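Local coordinates for protein (S)-ureidoglycine aminohydrolase (Escherichia coli, PDB 1RC6) that converts (S)-ureidoglycine and water into (S)-ureidoglycolate and ammonia with manganese as cofactor, a step in allantoin degradation, at residues Val35-Pro40 with Ala47-Thr52; Gln74-Gly77 with Glu82-Leu85; Arg135-Glu140 with Cys255-Glu260; Asp169-Glu174 with Asp178-Ile183. All coordinates share one frame; numbering follows the deposited sequence.

Interaction 1 of 4, residues Val35-Pro40 with Ala47-Thr52; sequences VKNIIP and ATILST
Asn37 and Ile39 turn their side chains onto the strand end at Ala47 and Ile49, and these four residues make the close part of the contact. The backbone link is one hydrogen bond, Asn37 N to Ala47 O, at 2.6 Å. It is fairly straight (163° at the hydrogen). Asn37 then crosses Ile49 at about a right angle. Its CG lies opposite its own carbonyl carbon (chi1 -69°), which carries the amide over the Ile49 side chain. There Asn37 CG is 3.6 Å from Ile49 CD1. An alanine in place of Asn37 would probably leave this side of Ile49 CG1 and CD1 without the amide that covers it. Ile39 adds the apolar floor. Its CG1-CD1 arm is extended (chi2 174°), and CD1 reaches both Ile49 CG1 at 3.9 Å and Ala47 CB at 4.1 Å. The protein is a double cupin, and strand 46-49 is an outermost strand of the N-terminal cupin sheet. Thr48 is bonded through its backbone to Leu63 on the next strand. Segment 35-40 belongs to the linker that arrives from strand 26-29, which pairs into the other cupin's sheet. Ile39 and Ile49 both also touch Tyr62. The solvent side is much looser. Lys36 only brushes the strand, with its CB 4.0 Å from Ala47 O. Beyond CB its chain bends away from the strand, and the residue is exposed and poorly ordered.

Interaction 2 of 4, residues Gln74-Gly77 with Glu82-Leu85; sequences QGFG and ETFL
The loop 74-77 approaches strand 82-85 end-on and does not pair with it, closing in until Gly77 CA lies 6.2 Å from Thr83 CA. One ring and one methyl bridge the two backbones. The Thr83 methyl does the touching. CG2 of Thr83 lies 3.4 Å from CE2 of Phe76, and CD2 of the same ring is about as near. The methyl meets the ring obliquely. The two side chains come from opposite backbones and slide past each other. Phe76 extends with CG anti to the backbone N (chi1 177°), which sends the ring across to the strand. On Thr83, chi1 of 64° places CG2 opposite the carbonyl carbon and beside the backbone N. The same methyl lies 3.8 Å from Gly77 CA. This loop and strand form part of the N-terminal cupin barrel. In sequence, Gly77 and Thr83 probably fall where the C-terminal cupin has Glu196 and His202, which are manganese ligands by similarity. The apolar contact is consistent with a first cupin that lacks that metal site. Leu131 packs on the Phe76 ring, and Met117 on Thr83. The strand itself is held by its sheet neighbours, with backbone bonds from Thr83 to Cys111 and from Phe84 to Tyr132.

Interaction 3 of 4, residues Arg135-Glu140 with Cys255-Glu260; sequences RYVPVE and CNRDVE
This is a polar surface contact in which one arginine, Arg257, ties the C-terminal tail to the loop that leaves strand 127-135. The main bond runs from Arg257 NE to Val137 O, at 2.7 Å and 162° at the hydrogen. The carbonyl oxygen lies in the guanidinium plane, while the donor is tilted 29° from the carbonyl plane. Arg257 NH1 makes a second, weak bond to the same oxygen at 3.1 Å. It also makes a weak one to Tyr136 OH at 3.3 Å. The Tyr136 ring stands almost perpendicular to the guanidinium, and its hydroxyl has a stronger partner in Gly176 O. The remaining nitrogen folds back on the tail, with Arg257 NH2 bonded to Asn256 O at 2.7 Å. A bend at chi2 (-73°) helps bring the head round to these oxygens. Apolar groups complete the grip. Val139 CG1 sits over one face of the guanidinium, 3.8 Å from Arg257 NH1. Val137 CG1 lies alongside the stem, 3.8 Å from Arg257 CD. A methionine in place of Arg257 would offer no N-H groups, and would probably leave Val137 O without its donor and the tail freer to move. NH1 is also bonded to Leu175 O, and Val137 N to Asp178 OD2. The arginine thus gathers backbone carbonyls from three stretches of chain, a clasp made where the tail following the last strand of the C-terminal cupin lies against the N-terminal cupin of this double-cupin protein.

Interaction 4 of 4, residues Asp169-Glu174 with Asp178-Ile183; sequences DFLPKE and DMNMHI
Phe170 N donates a hydrogen bond to Met181 O, 3.0 Å long and 160° at the hydrogen. The oxygen also lies in the plane of the Phe170 ring, at its edge. Beyond it the ring edge meets Ile183, with Phe170 CZ 3.4 Å from Ile183 CD1. Phe170 CB packs on Met181 CB at 3.9 Å. Leu171 covers the start of the strand, its CD2 4.3 Å from Met179 SD. Asn180 turns its CG away from its own N (chi1 -152°) and in beside Leu171, and Asn180 CG lies 3.9 Å from Leu171 CB. Segment 169-174 opens the connection from the outermost strand 166-169 to its antiparallel neighbour 179-186 in the C-terminal cupin sheet. Tyr108 of the N-terminal cupin meets the Phe170 ring edge-to-face, and Phe84 packs on Met181. On the face opposite Met181, the His182 ring meets that of Tyr251, and His182 touches Lys253, which binds substrate by similarity. Asp169 lies beside His182 across the segments. Within its own segment Asp169 OD2 has a long, weak salt bridge to Lys173 NZ at 3.5 Å, which may partly offset its charge.

Overall arrangement
Interaction 4 is the buried contact of the four, interactions 1 and 2 are partly buried, and interaction 3 lies on the surface. Interactions 1 and 2 reach the same N-terminal cupin sheet, with centres about 15 Å apart. Interaction 4 belongs to the C-terminal sheet, and interaction 3 joins parts of both cupins. Their chemistry follows their place. Interaction 2 is a single methyl against a ring, while interactions 1 and 4 add a backbone bond to apolar packing. At the surface, a guanidinium takes over. Interactions 2 and 4 touch where the two cupin sheets face each other. Asp178 links interaction 4 to interaction 3 through Val137 and Cys255.

Interaction 1 of 4, residues Val35-Pro40 with Ala47-Thr52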
loop_
_atom_site.group_PDB
_atom_site.type_symbol
_atom_site.label_atom_id
_atom_site.label_comp_id
_atom_site.label_asym_id
_atom_site.label_seq_id
_atom_site.Cartn_x
_atom_site.Cartn_y
_atom_site.Cartn_z
ATOM N N VAL A 35 13.702 11.671 2.686
ATOM C CA VAL A 35 13.343 13.072 2.725
ATOM C C VAL A 35 11.865 13.142 2.382
ATOM O O VAL A 35 11.379 12.373 1.556
ATOM C CB VAL A 35 14.153 13.880 1.686
ATOM C CG1 VAL A 35 14.124 15.370 2.047
ATOM C CG2 VAL A 35 15.589 13.347 1.609
ATOM N N LYS A 36 11.151 14.058 3.018
ATOM C CA LYS A 36 9.732 14.199 2.757
ATOM C C LYS A 36 9.472 14.880 1.409
ATOM O O LYS A 36 10.306 15.632 0.898
ATOM C CB LYS A 36 9.081 14.976 3.909
ATOM C CG LYS A 36 9.457 14.418 5.285
ATOM C CD LYS A 36 9.333 12.882 5.316
ATOM C CE LYS A 36 9.996 12.246 6.548
ATOM N NZ LYS A 36 9.338 12.610 7.836
ATOM N N ASN A 37 8.315 14.589 0.825
ATOM C CA ASN A 37 7.933 15.161 -0.454
ATOM C C ASN A 37 6.874 16.237 -0.265
ATOM O O ASN A 37 5.869 16.022 0.421
ATOM C CB ASN A 37 7.369 14.074 -1.357
ATOM C CG ASN A 37 8.410 13.094 -1.810
ATOM O OD1 ASN A 37 9.253 13.425 -2.637
ATOM N ND2 ASN A 37 8.364 11.879 -1.274
ATOM N N ILE A 38 7.096 17.398 -0.868
ATOM C CA ILE A 38 6.135 18.489 -0.785
ATOM C C ILE A 38 5.211 18.298 -1.963
ATOM O O ILE A 38 5.589 18.582 -3.083
ATOM C CB ILE A 38 6.805 19.857 -0.934
ATOM C CG1 ILE A 38 7.670 20.154 0.292
ATOM C CG2 ILE A 38 5.750 20.918 -1.164
ATOM C CD1 ILE A 38 6.901 20.179 1.576
ATOM N N ILE A 39 4.005 17.807 -1.714
ATOM C CA ILE A 39 3.059 17.581 -2.794
ATOM C C ILE A 39 1.886 18.550 -2.703
ATOM O O ILE A 39 1.172 18.579 -1.703
ATOM C CB ILE A 39 2.497 16.143 -2.754
ATOM C CG1 ILE A 39 3.644 15.130 -2.787
ATOM C CG2 ILE A 39 1.565 15.914 -3.938
ATOM C CD1 ILE A 39 3.191 13.695 -2.613
ATOM N N PRO A 40 1.672 19.357 -3.750
ATOM C CA PRO A 40 0.549 20.301 -3.708
ATOM C C PRO A 40 -0.776 19.602 -3.344
ATOM O O PRO A 40 -1.089 18.513 -3.834
ATOM C CB PRO A 40 0.547 20.905 -5.116
ATOM C CG PRO A 40 1.202 19.845 -5.958
ATOM C CD PRO A 40 2.320 19.351 -5.072
ATOM N N ALA A 47 4.400 13.818 3.596
ATOM C CA ALA A 47 4.141 12.839 2.546
ATOM C C ALA A 47 5.446 12.325 1.979
ATOM O O ALA A 47 6.371 13.082 1.688
ATOM C CB ALA A 47 3.294 13.440 1.431
ATOM N N THR A 48 5.529 11.016 1.835
ATOM C CA THR A 48 6.721 10.434 1.286
ATOM C C THR A 48 6.367 9.447 0.184
ATOM O O THR A 48 5.781 8.398 0.422
ATOM C CB THR A 48 7.556 9.780 2.408
ATOM O OG1 THR A 48 8.370 8.744 1.854
ATOM C CG2 THR A 48 6.660 9.223 3.495
ATOM N N ILE A 49 6.694 9.835 -1.039
ATOM C CA ILE A 49 6.453 9.019 -2.222
ATOM C C ILE A 49 7.319 7.748 -2.189
ATOM O O ILE A 49 8.495 7.804 -1.820
ATOM C CB ILE A 49 6.785 9.820 -3.477
ATOM C CG1 ILE A 49 5.868 11.033 -3.560
ATOM C CG2 ILE A 49 6.657 8.960 -4.697
ATOM C CD1 ILE A 49 6.327 12.066 -4.563
ATOM N N LEU A 50 6.733 6.614 -2.575
ATOM C CA LEU A 50 7.436 5.333 -2.579
ATOM C C LEU A 50 7.677 4.836 -3.998
ATOM O O LEU A 50 8.566 5.316 -4.672
ATOM C CB LEU A 50 6.638 4.313 -1.770
ATOM C CG LEU A 50 6.383 4.834 -0.345
ATOM C CD1 LEU A 50 5.551 3.843 0.442
ATOM C CD2 LEU A 50 7.699 5.077 0.354
ATOM N N SER A 51 6.896 3.879 -4.464
ATOM C CA SER A 51 7.089 3.403 -5.824
ATOM C C SER A 51 6.617 4.446 -6.850
ATOM O O SER A 51 5.677 5.204 -6.606
ATOM C CB SER A 51 6.327 2.093 -6.027
ATOM O OG SER A 51 6.821 1.078 -5.165
ATOM N N THR A 52 7.287 4.485 -7.999
ATOM C CA THR A 52 6.939 5.403 -9.088
ATOM C C THR A 52 7.417 4.726 -10.362
ATOM O O THR A 52 8.207 3.793 -10.303
ATOM C CB THR A 52 7.676 6.752 -8.986
ATOM O OG1 THR A 52 9.078 6.539 -9.174
ATOM C CG2 THR A 52 7.457 7.400 -7.626
#

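Interaction 2 of 4, residues Gln74-Gly77 with Glu82-Leu85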
loop_
_atom_site.group_PDB
_atom_site.type_symbol
_atom_site.label_atom_id
_atom_site.label_comp_id
_atom_site.label_asym_id
_atom_site.label_seq_id
_atom_site.Cartn_x
_atom_site.Cartn_y
_atom_site.Cartn_z
ATOM N N GLN A 74 -8.186 19.057 -1.361
ATOM C CA GLN A 74 -8.271 19.420 -2.757
ATOM C C GLN A 74 -8.804 18.324 -3.658
ATOM O O GLN A 74 -9.410 18.609 -4.678
ATOM C CB GLN A 74 -6.902 19.849 -3.246
ATOM C CG GLN A 74 -6.800 20.047 -4.740
ATOM C CD GLN A 74 -5.417 20.524 -5.146
ATOM O OE1 GLN A 74 -4.919 21.525 -4.621
ATOM N NE2 GLN A 74 -4.786 19.811 -6.079
ATOM N N GLY A 75 -8.588 17.071 -3.286
ATOM C CA GLY A 75 -9.050 15.983 -4.123
ATOM C C GLY A 75 -7.841 15.244 -4.663
ATOM O O GLY A 75 -7.085 15.784 -5.473
ATOM N N PHE A 76 -7.669 14.001 -4.221
ATOM C CA PHE A 76 -6.534 13.189 -4.613
ATOM C C PHE A 76 -6.553 12.570 -6.006
ATOM O O PHE A 76 -5.577 12.712 -6.762
ATOM C CB PHE A 76 -6.306 12.088 -3.572
ATOM C CG PHE A 76 -5.184 11.148 -3.915
ATOM C CD1 PHE A 76 -3.929 11.638 -4.261
ATOM C CD2 PHE A 76 -5.381 9.769 -3.886
ATOM C CE1 PHE A 76 -2.879 10.767 -4.573
ATOM C CE2 PHE A 76 -4.342 8.888 -4.194
ATOM C CZ PHE A 76 -3.089 9.386 -4.538
ATOM N N GLY A 77 -7.630 11.885 -6.360
ATOM C CA GLY A 77 -7.672 11.242 -7.672
ATOM C C GLY A 77 -7.191 11.940 -8.950
ATOM O O GLY A 77 -6.138 12.569 -8.994
ATOM N N GLU A 82 -7.443 5.601 -10.760
ATOM C CA GLU A 82 -8.129 4.970 -9.631
ATOM C C GLU A 82 -7.213 5.088 -8.401
ATOM O O GLU A 82 -5.984 5.099 -8.536
ATOM C CB GLU A 82 -8.452 3.496 -9.938
ATOM C CG GLU A 82 -7.250 2.617 -10.225
ATOM C CD GLU A 82 -7.639 1.222 -10.717
ATOM O OE1 GLU A 82 -8.663 0.661 -10.246
ATOM O OE2 GLU A 82 -6.912 0.669 -11.569
ATOM N N THR A 83 -7.801 5.190 -7.211
ATOM C CA THR A 83 -7.002 5.341 -6.002
ATOM C C THR A 83 -7.433 4.429 -4.891
ATOM O O THR A 83 -8.523 3.875 -4.926
ATOM C CB THR A 83 -7.058 6.776 -5.467
ATOM O OG1 THR A 83 -8.399 7.078 -5.081
ATOM C CG2 THR A 83 -6.603 7.760 -6.529
ATOM N N PHE A 84 -6.569 4.286 -3.895
ATOM C CA PHE A 84 -6.846 3.430 -2.748
ATOM C C PHE A 84 -6.157 3.982 -1.512
ATOM O O PHE A 84 -4.976 4.325 -1.551
ATOM C CB PHE A 84 -6.358 2.006 -3.038
ATOM C CG PHE A 84 -6.427 1.082 -1.857
ATOM C CD1 PHE A 84 -5.403 1.048 -0.926
ATOM C CD2 PHE A 84 -7.538 0.256 -1.667
ATOM C CE1 PHE A 84 -5.477 0.210 0.185
ATOM C CE2 PHE A 84 -7.622 -0.588 -0.557
ATOM C CZ PHE A 84 -6.592 -0.610 0.369
ATOM N N LEU A 85 -6.889 4.059 -0.412
ATOM C CA LEU A 85 -6.336 4.571 0.829
ATOM C C LEU A 85 -6.502 3.547 1.946
ATOM O O LEU A 85 -7.521 2.877 2.027
ATOM C CB LEU A 85 -7.039 5.882 1.214
ATOM C CG LEU A 85 -6.662 6.573 2.535
ATOM C CD1 LEU A 85 -7.189 7.999 2.551
ATOM C CD2 LEU A 85 -7.205 5.787 3.705
#

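Interaction 3 of 4, residues Arg135-Glu140 with Cys255-Glu260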
loop_
_atom_site.group_PDB
_atom_site.type_symbol
_atom_site.label_atom_id
_atom_site.label_comp_id
_atom_site.label_asym_id
_atom_site.label_seq_id
_atom_site.Cartn_x
_atom_site.Cartn_y
_atom_site.Cartn_z
ATOM N N ARG A 135 -3.194 4.163 -13.268
ATOM C CA ARG A 135 -4.059 4.517 -14.372
ATOM C C ARG A 135 -4.937 3.303 -14.683
ATOM O O ARG A 135 -4.454 2.248 -15.105
ATOM C CB ARG A 135 -3.218 4.937 -15.582
ATOM C CG ARG A 135 -4.029 5.438 -16.763
ATOM C CD ARG A 135 -3.316 6.591 -17.459
ATOM N NE ARG A 135 -1.954 6.256 -17.881
ATOM C CZ ARG A 135 -1.095 7.123 -18.416
ATOM N NH1 ARG A 135 -1.448 8.389 -18.600
ATOM N NH2 ARG A 135 0.123 6.726 -18.764
ATOM N N TYR A 136 -6.231 3.456 -14.445
ATOM C CA TYR A 136 -7.183 2.383 -14.676
ATOM C C TYR A 136 -7.318 1.905 -16.127
ATOM O O TYR A 136 -7.276 2.700 -17.070
ATOM C CB TYR A 136 -8.552 2.801 -14.159
ATOM C CG TYR A 136 -9.627 1.791 -14.443
ATOM C CD1 TYR A 136 -10.497 1.954 -15.520
ATOM C CD2 TYR A 136 -9.755 0.654 -13.657
ATOM C CE1 TYR A 136 -11.472 1.001 -15.803
ATOM C CE2 TYR A 136 -10.725 -0.311 -13.927
ATOM C CZ TYR A 136 -11.580 -0.134 -15.000
ATOM O OH TYR A 136 -12.543 -1.089 -15.261
ATOM N N VAL A 137 -7.486 0.596 -16.300
ATOM C CA VAL A 137 -7.635 0.038 -17.636
ATOM C C VAL A 137 -9.032 -0.518 -17.859
ATOM O O VAL A 137 -9.400 -1.578 -17.341
ATOM C CB VAL A 137 -6.616 -1.063 -17.907
ATOM C CG1 VAL A 137 -6.907 -1.698 -19.251
ATOM C CG2 VAL A 137 -5.225 -0.477 -17.899
ATOM N N PRO A 138 -9.833 0.201 -18.650
ATOM C CA PRO A 138 -11.204 -0.202 -18.952
ATOM C C PRO A 138 -11.278 -1.393 -19.879
ATOM O O PRO A 138 -10.385 -1.618 -20.689
ATOM C CB PRO A 138 -11.795 1.058 -19.568
ATOM C CG PRO A 138 -10.627 1.629 -20.309
ATOM C CD PRO A 138 -9.506 1.483 -19.303
ATOM N N VAL A 139 -12.355 -2.150 -19.737
ATOM C CA VAL A 139 -12.610 -3.323 -20.548
ATOM C C VAL A 139 -14.090 -3.290 -20.948
ATOM O O VAL A 139 -14.939 -2.871 -20.163
ATOM C CB VAL A 139 -12.313 -4.612 -19.751
ATOM C CG1 VAL A 139 -13.250 -4.717 -18.575
ATOM C CG2 VAL A 139 -12.464 -5.828 -20.639
ATOM N N GLU A 140 -14.397 -3.725 -22.166
ATOM C CA GLU A 140 -15.773 -3.729 -22.658
ATOM C C GLU A 140 -16.745 -4.461 -21.736
ATOM O O GLU A 140 -16.516 -5.612 -21.350
ATOM C CB GLU A 140 -15.838 -4.360 -24.054
ATOM C CG GLU A 140 -14.978 -3.652 -25.102
ATOM C CD GLU A 140 -15.619 -2.369 -25.645
ATOM O OE1 GLU A 140 -16.258 -1.637 -24.849
ATOM O OE2 GLU A 140 -15.473 -2.087 -26.864
ATOM N N CYS A 255 -4.357 -6.898 -11.831
ATOM C CA CYS A 255 -4.935 -8.161 -12.269
ATOM C C CYS A 255 -6.083 -8.014 -13.247
ATOM O O CYS A 255 -6.483 -6.908 -13.604
ATOM C CB CYS A 255 -5.437 -8.928 -11.058
ATOM S SG CYS A 255 -6.658 -7.980 -10.109
ATOM N N ASN A 256 -6.610 -9.161 -13.668
ATOM C CA ASN A 256 -7.733 -9.238 -14.599
ATOM C C ASN A 256 -7.559 -8.532 -15.939
ATOM O O ASN A 256 -8.553 -8.191 -16.585
ATOM C CB ASN A 256 -9.011 -8.704 -13.951
ATOM C CG ASN A 256 -9.345 -9.393 -12.639
ATOM O OD1 ASN A 256 -8.990 -10.559 -12.403
ATOM N ND2 ASN A 256 -10.059 -8.673 -11.781
ATOM N N ARG A 257 -6.330 -8.314 -16.383
ATOM C CA ARG A 257 -6.149 -7.648 -17.665
ATOM C C ARG A 257 -5.127 -8.327 -18.558
ATOM O O ARG A 257 -4.168 -8.925 -18.074
ATOM C CB ARG A 257 -5.747 -6.191 -17.448
ATOM C CG ARG A 257 -6.820 -5.354 -16.798
ATOM C CD ARG A 257 -7.962 -5.052 -17.768
ATOM N NE ARG A 257 -9.006 -4.225 -17.151
ATOM C CZ ARG A 257 -9.953 -4.688 -16.335
ATOM N NH1 ARG A 257 -10.848 -3.856 -15.821
ATOM N NH2 ARG A 257 -10.014 -5.984 -16.048
ATOM N N ASP A 258 -5.346 -8.244 -19.865
ATOM C CA ASP A 258 -4.418 -8.820 -20.833
ATOM C C ASP A 258 -3.295 -7.800 -20.943
ATOM O O ASP A 258 -3.393 -6.707 -20.394
ATOM C CB ASP A 258 -5.100 -8.973 -22.193
ATOM C CG ASP A 258 -4.254 -9.724 -23.199
ATOM O OD1 ASP A 258 -4.630 -9.721 -24.386
ATOM O OD2 ASP A 258 -3.227 -10.328 -22.826
ATOM N N VAL A 259 -2.222 -8.141 -21.636
ATOM C CA VAL A 259 -1.149 -7.186 -21.781
ATOM C C VAL A 259 -1.251 -6.586 -23.157
ATOM O O VAL A 259 -1.184 -7.297 -24.150
ATOM C CB VAL A 259 0.219 -7.836 -21.608
ATOM C CG1 VAL A 259 1.307 -6.885 -22.079
ATOM C CG2 VAL A 259 0.423 -8.189 -20.151
ATOM N N GLU A 260 -1.436 -5.277 -23.218
ATOM C CA GLU A 260 -1.543 -4.609 -24.503
ATOM C C GLU A 260 -0.170 -4.456 -25.113
ATOM O O GLU A 260 0.834 -4.404 -24.410
ATOM C CB GLU A 260 -2.209 -3.243 -24.346
ATOM C CG GLU A 260 -3.609 -3.344 -23.785
ATOM C CD GLU A 260 -4.449 -4.390 -24.505
ATOM O OE1 GLU A 260 -5.450 -4.853 -23.918
ATOM O OE2 GLU A 260 -4.116 -4.744 -25.658
#

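Interaction 4 of 4, residues Asp169-Glu174 with Asp178-Ile183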
loop_
_atom_site.group_PDB
_atom_site.type_symbol
_atom_site.label_atom_id
_atom_site.label_comp_id
_atom_site.label_asym_id
_atom_site.label_seq_id
_atom_site.Cartn_x
_atom_site.Cartn_y
_atom_site.Cartn_z
ATOM N N ASP A 169 -8.483 -10.060 1.014
ATOM C CA ASP A 169 -8.709 -9.470 -0.295
ATOM C C ASP A 169 -9.570 -8.234 -0.052
ATOM O O ASP A 169 -10.695 -8.330 0.440
ATOM C CB ASP A 169 -9.423 -10.446 -1.223
ATOM C CG ASP A 169 -8.610 -11.692 -1.490
ATOM O OD1 ASP A 169 -7.420 -11.709 -1.104
ATOM O OD2 ASP A 169 -9.161 -12.648 -2.091
ATOM N N PHE A 170 -9.027 -7.072 -0.395
ATOM C CA PHE A 170 -9.704 -5.805 -0.181
ATOM C C PHE A 170 -10.740 -5.411 -1.204
ATOM O O PHE A 170 -11.682 -4.704 -0.878
ATOM C CB PHE A 170 -8.669 -4.693 -0.112
ATOM C CG PHE A 170 -8.063 -4.519 1.232
ATOM C CD1 PHE A 170 -8.607 -3.630 2.137
ATOM C CD2 PHE A 170 -6.938 -5.246 1.599
ATOM C CE1 PHE A 170 -8.038 -3.464 3.398
ATOM C CE2 PHE A 170 -6.363 -5.086 2.861
ATOM C CZ PHE A 170 -6.916 -4.193 3.761
ATOM N N LEU A 171 -10.567 -5.856 -2.438
ATOM C CA LEU A 171 -11.466 -5.466 -3.508
ATOM C C LEU A 171 -12.174 -6.612 -4.191
ATOM O O LEU A 171 -11.795 -7.761 -4.052
ATOM C CB LEU A 171 -10.671 -4.662 -4.551
ATOM C CG LEU A 171 -10.494 -3.143 -4.391
ATOM C CD1 LEU A 171 -10.466 -2.731 -2.927
ATOM C CD2 LEU A 171 -9.229 -2.713 -5.108
ATOM N N PRO A 172 -13.238 -6.306 -4.940
ATOM C CA PRO A 172 -13.984 -7.353 -5.647
ATOM C C PRO A 172 -13.076 -7.973 -6.716
ATOM O O PRO A 172 -12.190 -7.301 -7.233
ATOM C CB PRO A 172 -15.161 -6.581 -6.261
ATOM C CG PRO A 172 -15.356 -5.442 -5.324
ATOM C CD PRO A 172 -13.943 -5.013 -5.018
ATOM N N LYS A 173 -13.306 -9.236 -7.053
ATOM C CA LYS A 173 -12.502 -9.928 -8.060
ATOM C C LYS A 173 -13.004 -9.711 -9.487
ATOM O O LYS A 173 -12.308 -10.029 -10.438
ATOM C CB LYS A 173 -12.488 -11.427 -7.768
ATOM C CG LYS A 173 -12.297 -11.766 -6.301
ATOM C CD LYS A 173 -10.877 -11.512 -5.838
ATOM C CE LYS A 173 -10.046 -12.777 -5.949
ATOM N NZ LYS A 173 -10.534 -13.845 -5.026
ATOM N N GLU A 174 -14.213 -9.182 -9.638
ATOM C CA GLU A 174 -14.801 -8.937 -10.954
ATOM C C GLU A 174 -13.900 -8.151 -11.907
ATOM O O GLU A 174 -13.184 -7.232 -11.503
ATOM C CB GLU A 174 -16.143 -8.196 -10.813
ATOM C CG GLU A 174 -17.337 -9.064 -10.445
ATOM C CD GLU A 174 -17.136 -9.847 -9.157
ATOM O OE1 GLU A 174 -16.902 -9.222 -8.100
ATOM O OE2 GLU A 174 -17.219 -11.095 -9.203
ATOM N N ASP A 178 -9.295 -3.871 -12.072
ATOM C CA ASP A 178 -8.055 -4.223 -12.730
ATOM C C ASP A 178 -6.909 -4.266 -11.713
ATOM O O ASP A 178 -5.740 -4.209 -12.081
ATOM C CB ASP A 178 -7.755 -3.203 -13.828
ATOM C CG ASP A 178 -7.420 -1.832 -13.276
ATOM O OD1 ASP A 178 -7.546 -1.628 -12.049
ATOM O OD2 ASP A 178 -7.034 -0.953 -14.079
ATOM N N MET A 179 -7.247 -4.361 -10.430
ATOM C CA MET A 179 -6.230 -4.419 -9.388
ATOM C C MET A 179 -6.848 -4.928 -8.109
ATOM O O MET A 179 -8.043 -5.183 -8.051
ATOM C CB MET A 179 -5.649 -3.033 -9.117
ATOM C CG MET A 179 -6.703 -2.045 -8.699
ATOM S SD MET A 179 -6.132 -0.832 -7.508
ATOM C CE MET A 179 -5.811 0.433 -8.522
ATOM N N ASN A 180 -6.020 -5.083 -7.086
ATOM C CA ASN A 180 -6.497 -5.524 -5.793
ATOM C C ASN A 180 -5.427 -5.254 -4.749
ATOM O O ASN A 180 -4.251 -5.164 -5.077
ATOM C CB ASN A 180 -6.849 -7.005 -5.830
ATOM C CG ASN A 180 -7.941 -7.370 -4.830
ATOM O OD1 ASN A 180 -8.633 -8.375 -4.988
ATOM N ND2 ASN A 180 -8.093 -6.560 -3.794
ATOM N N MET A 181 -5.847 -5.078 -3.503
ATOM C CA MET A 181 -4.928 -4.834 -2.400
ATOM C C MET A 181 -5.081 -6.023 -1.456
ATOM O O MET A 181 -6.190 -6.517 -1.248
ATOM C CB MET A 181 -5.287 -3.537 -1.654
ATOM C CG MET A 181 -5.117 -2.231 -2.434
ATOM S SD MET A 181 -3.401 -1.735 -2.793
ATOM C CE MET A 181 -2.567 -2.369 -1.373
ATOM N N HIS A 182 -3.979 -6.500 -0.899
ATOM C CA HIS A 182 -4.054 -7.632 0.013
ATOM C C HIS A 182 -3.229 -7.381 1.264
ATOM O O HIS A 182 -2.316 -6.564 1.263
ATOM C CB HIS A 182 -3.527 -8.914 -0.648
ATOM C CG HIS A 182 -4.224 -9.283 -1.915
ATOM N ND1 HIS A 182 -3.868 -8.760 -3.137
ATOM C CD2 HIS A 182 -5.253 -10.127 -2.152
ATOM C CE1 HIS A 182 -4.647 -9.269 -4.076
ATOM N NE2 HIS A 182 -5.497 -10.102 -3.503
ATOM N N ILE A 183 -3.563 -8.096 2.328
ATOM C CA ILE A 183 -2.826 -8.010 3.574
ATOM C C ILE A 183 -2.501 -9.447 3.963
ATOM O O ILE A 183 -3.392 -10.293 3.984
ATOM C CB ILE A 183 -3.658 -7.382 4.709
ATOM C CG1 ILE A 183 -3.531 -5.859 4.683
ATOM C CG2 ILE A 183 -3.187 -7.938 6.051
ATOM C CD1 ILE A 183 -4.305 -5.146 5.800
#